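Local coordinates for envelope glycoprotein E (Human herpesvirus 1, PDB 2GIY) that binds the Fc part of host IgG together with gI and, as the gE/gI heterodimer, is required for cell-to-cell spread of the virus in epithelial cells, at residues V50-D55 and L147-V152. Sequence-based numbering, arbitrary orientation.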
loop_
_atom_site.group_PDB
_atom_site.type_symbol
_atom_site.label_atom_id
_atom_site.label_comp_id
_atom_site.label_asym_id
_atom_site.label_seq_id
_atom_site.Cartn_x
_atom_site.Cartn_y
_atom_site.Cartn_z
ATOM N N VAL A 50 -0.103 3.451 -15.331
ATOM C CA VAL A 50 0.739 2.762 -16.296
ATOM C C VAL A 50 0.899 1.276 -16.054
ATOM O O VAL A 50 1.153 0.850 -14.927
ATOM C CB VAL A 50 2.163 3.387 -16.311
ATOM C CG1 VAL A 50 3.060 2.638 -17.283
ATOM C CG2 VAL A 50 2.085 4.863 -16.678
ATOM N N TRP A 51 0.753 0.494 -17.120
ATOM C CA TRP A 51 0.941 -0.947 -17.043
ATOM C C TRP A 51 2.262 -1.279 -17.720
ATOM O O TRP A 51 2.523 -0.840 -18.842
ATOM C CB TRP A 51 -0.185 -1.717 -17.753
ATOM C CG TRP A 51 -1.413 -1.893 -16.919
ATOM C CD1 TRP A 51 -2.557 -1.148 -16.974
ATOM C CD2 TRP A 51 -1.614 -2.864 -15.883
ATOM N NE1 TRP A 51 -3.457 -1.596 -16.038
ATOM C CE2 TRP A 51 -2.905 -2.648 -15.354
ATOM C CE3 TRP A 51 -0.828 -3.896 -15.352
ATOM C CZ2 TRP A 51 -3.432 -3.425 -14.312
ATOM C CZ3 TRP A 51 -1.352 -4.672 -14.309
ATOM C CH2 TRP A 51 -2.643 -4.430 -13.805
ATOM N N LEU A 52 3.094 -2.042 -17.026
ATOM C CA LEU A 52 4.387 -2.459 -17.553
ATOM C C LEU A 52 4.363 -3.982 -17.611
ATOM O O LEU A 52 3.784 -4.628 -16.737
ATOM C CB LEU A 52 5.516 -1.988 -16.632
ATOM C CG LEU A 52 5.574 -0.483 -16.369
ATOM C CD1 LEU A 52 6.697 -0.185 -15.375
ATOM C CD2 LEU A 52 5.795 0.266 -17.683
ATOM N N ARG A 53 4.976 -4.548 -18.647
ATOM C CA ARG A 53 5.022 -5.996 -18.841
ATOM C C ARG A 53 6.485 -6.444 -18.916
ATOM O O ARG A 53 7.288 -5.852 -19.636
ATOM C CB ARG A 53 4.294 -6.360 -20.146
ATOM C CG ARG A 53 4.208 -7.849 -20.462
ATOM C CD ARG A 53 3.564 -8.085 -21.833
ATOM N NE ARG A 53 4.298 -7.385 -22.887
ATOM C CZ ARG A 53 4.009 -7.437 -24.186
ATOM N NH1 ARG A 53 2.986 -8.163 -24.623
ATOM N NH2 ARG A 53 4.750 -6.753 -25.052
ATOM N N PHE A 54 6.828 -7.490 -18.176
ATOM C CA PHE A 54 8.196 -7.990 -18.172
ATOM C C PHE A 54 8.278 -9.451 -18.574
ATOM O O PHE A 54 7.508 -10.290 -18.095
ATOM C CB PHE A 54 8.817 -7.814 -16.782
ATOM C CG PHE A 54 9.019 -6.377 -16.385
ATOM C CD1 PHE A 54 10.186 -5.702 -16.729
ATOM C CD2 PHE A 54 8.033 -5.694 -15.682
ATOM C CE1 PHE A 54 10.370 -4.362 -16.378
ATOM C CE2 PHE A 54 8.202 -4.356 -15.326
ATOM C CZ PHE A 54 9.377 -3.686 -15.676
ATOM N N ASP A 55 9.213 -9.741 -19.468
ATOM C CA ASP A 55 9.442 -11.104 -19.929
ATOM C C ASP A 55 9.966 -11.928 -18.752
ATOM O O ASP A 55 10.783 -11.446 -17.958
ATOM C CB ASP A 55 10.479 -11.099 -21.057
ATOM C CG ASP A 55 10.899 -12.498 -21.474
ATOM O OD1 ASP A 55 10.110 -13.187 -22.150
ATOM O OD2 ASP A 55 12.026 -12.909 -21.118
ATOM N N LEU A 147 3.274 -4.976 -13.924
ATOM C CA LEU A 147 3.311 -3.983 -12.864
ATOM C C LEU A 147 2.352 -2.859 -13.233
ATOM O O LEU A 147 2.297 -2.424 -14.388
ATOM C CB LEU A 147 4.721 -3.397 -12.693
ATOM C CG LEU A 147 5.634 -4.044 -11.642
ATOM C CD1 LEU A 147 5.964 -5.473 -12.044
ATOM C CD2 LEU A 147 6.912 -3.219 -11.494
ATOM N N CYS A 148 1.581 -2.411 -12.256
ATOM C CA CYS A 148 0.661 -1.308 -12.461
ATOM C C CYS A 148 1.242 -0.193 -11.607
ATOM O O CYS A 148 1.398 -0.354 -10.395
ATOM C CB CYS A 148 -0.747 -1.671 -11.987
ATOM S SG CYS A 148 -1.945 -0.336 -12.278
ATOM N N VAL A 149 1.593 0.922 -12.243
ATOM C CA VAL A 149 2.186 2.046 -11.537
ATOM C C VAL A 149 1.342 3.306 -11.685
ATOM O O VAL A 149 0.937 3.667 -12.788
ATOM C CB VAL A 149 3.605 2.350 -12.075
ATOM C CG1 VAL A 149 4.259 3.439 -11.238
ATOM C CG2 VAL A 149 4.449 1.075 -12.069
ATOM N N VAL A 150 1.083 3.978 -10.571
ATOM C CA VAL A 150 0.294 5.194 -10.628
ATOM C C VAL A 150 1.127 6.434 -10.357
ATOM O O VAL A 150 1.712 6.582 -9.282
ATOM C CB VAL A 150 -0.871 5.161 -9.623
ATOM C CG1 VAL A 150 -1.729 6.418 -9.782
ATOM C CG2 VAL A 150 -1.717 3.910 -9.848
ATOM N N TYR A 151 1.176 7.322 -11.344
ATOM C CA TYR A 151 1.903 8.571 -11.208
ATOM C C TYR A 151 0.933 9.709 -10.944
ATOM O O TYR A 151 -0.200 9.698 -11.424
ATOM C CB TYR A 151 2.666 8.935 -12.484
ATOM C CG TYR A 151 3.805 8.019 -12.847
ATOM C CD1 TYR A 151 3.569 6.791 -13.461
ATOM C CD2 TYR A 151 5.125 8.387 -12.587
ATOM C CE1 TYR A 151 4.623 5.945 -13.812
ATOM C CE2 TYR A 151 6.188 7.550 -12.933
ATOM C CZ TYR A 151 5.929 6.334 -13.544
ATOM O OH TYR A 151 6.973 5.508 -13.901
ATOM N N VAL A 152 1.392 10.677 -10.163
ATOM C CA VAL A 152 0.635 11.889 -9.883
ATOM C C VAL A 152 1.697 12.963 -10.086
ATOM O O VAL A 152 2.724 12.959 -9.407
ATOM C CB VAL A 152 0.114 11.949 -8.443
ATOM C CG1 VAL A 152 -0.412 13.354 -8.150
ATOM C CG2 VAL A 152 -0.998 10.918 -8.246
#
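The carbonyl oxygen of V50 takes the N-H of V149 in a nearly straight bond (V149 N to V50 O 2.7 Å, 171° at the hydrogen), and the CA-H of C148 makes a weaker CA-H...O contact to the same oxygen. V50 N returns a bond to V149 O. Two residues along each strand, L52 and L147 exchange a second couple of backbone bonds, and L147 O also accepts a weaker CA-H...O contact from W51 (W51 CA to L147 O 3.3 Å). W51 and C148 thus form the non-hydrogen-bonded pair between two hydrogen-bonded ones, in regular antiparallel register. Their side chains share one face of the sheet. The six-membered ring of the W51 indole is covered on one face by C148: CB stands 3.7 Å from the ring centroid, nearly on the normal, in a CH-pi contact. SG, anti to its own backbone N (chi1 -178°), lies over the same ring at 4.2 Å from the centroid, a sulfur-aromatic contact, with W51 CE2 and CZ2 its nearest ring atoms. The indole N-H of the buried W51 is hydrogen-bonded to V131 O, which probably helps to fix the ring's rotation. On the opposite face of the sheet, V50 CG2 approaches CD1 and CE1 of Y151 obliquely, at 4.0 Å from CE1, L52 CD1 reaches V149 CG2 (4.2 Å), and L147 CD1 touches F54 CE2 (4.1 Å). W91 adjoins L52 and Y151 there. Strands 45-54 and 144-152 are central neighbours in the sheet of this Ig V-like, C-terminal domain of the gE ectodomain, within its Fc-binding region. Strand 155-165 pairs with the outer side of 144-152 and strand 96-103 with that of 45-54, while M15 of strand 11-16 packs against C148.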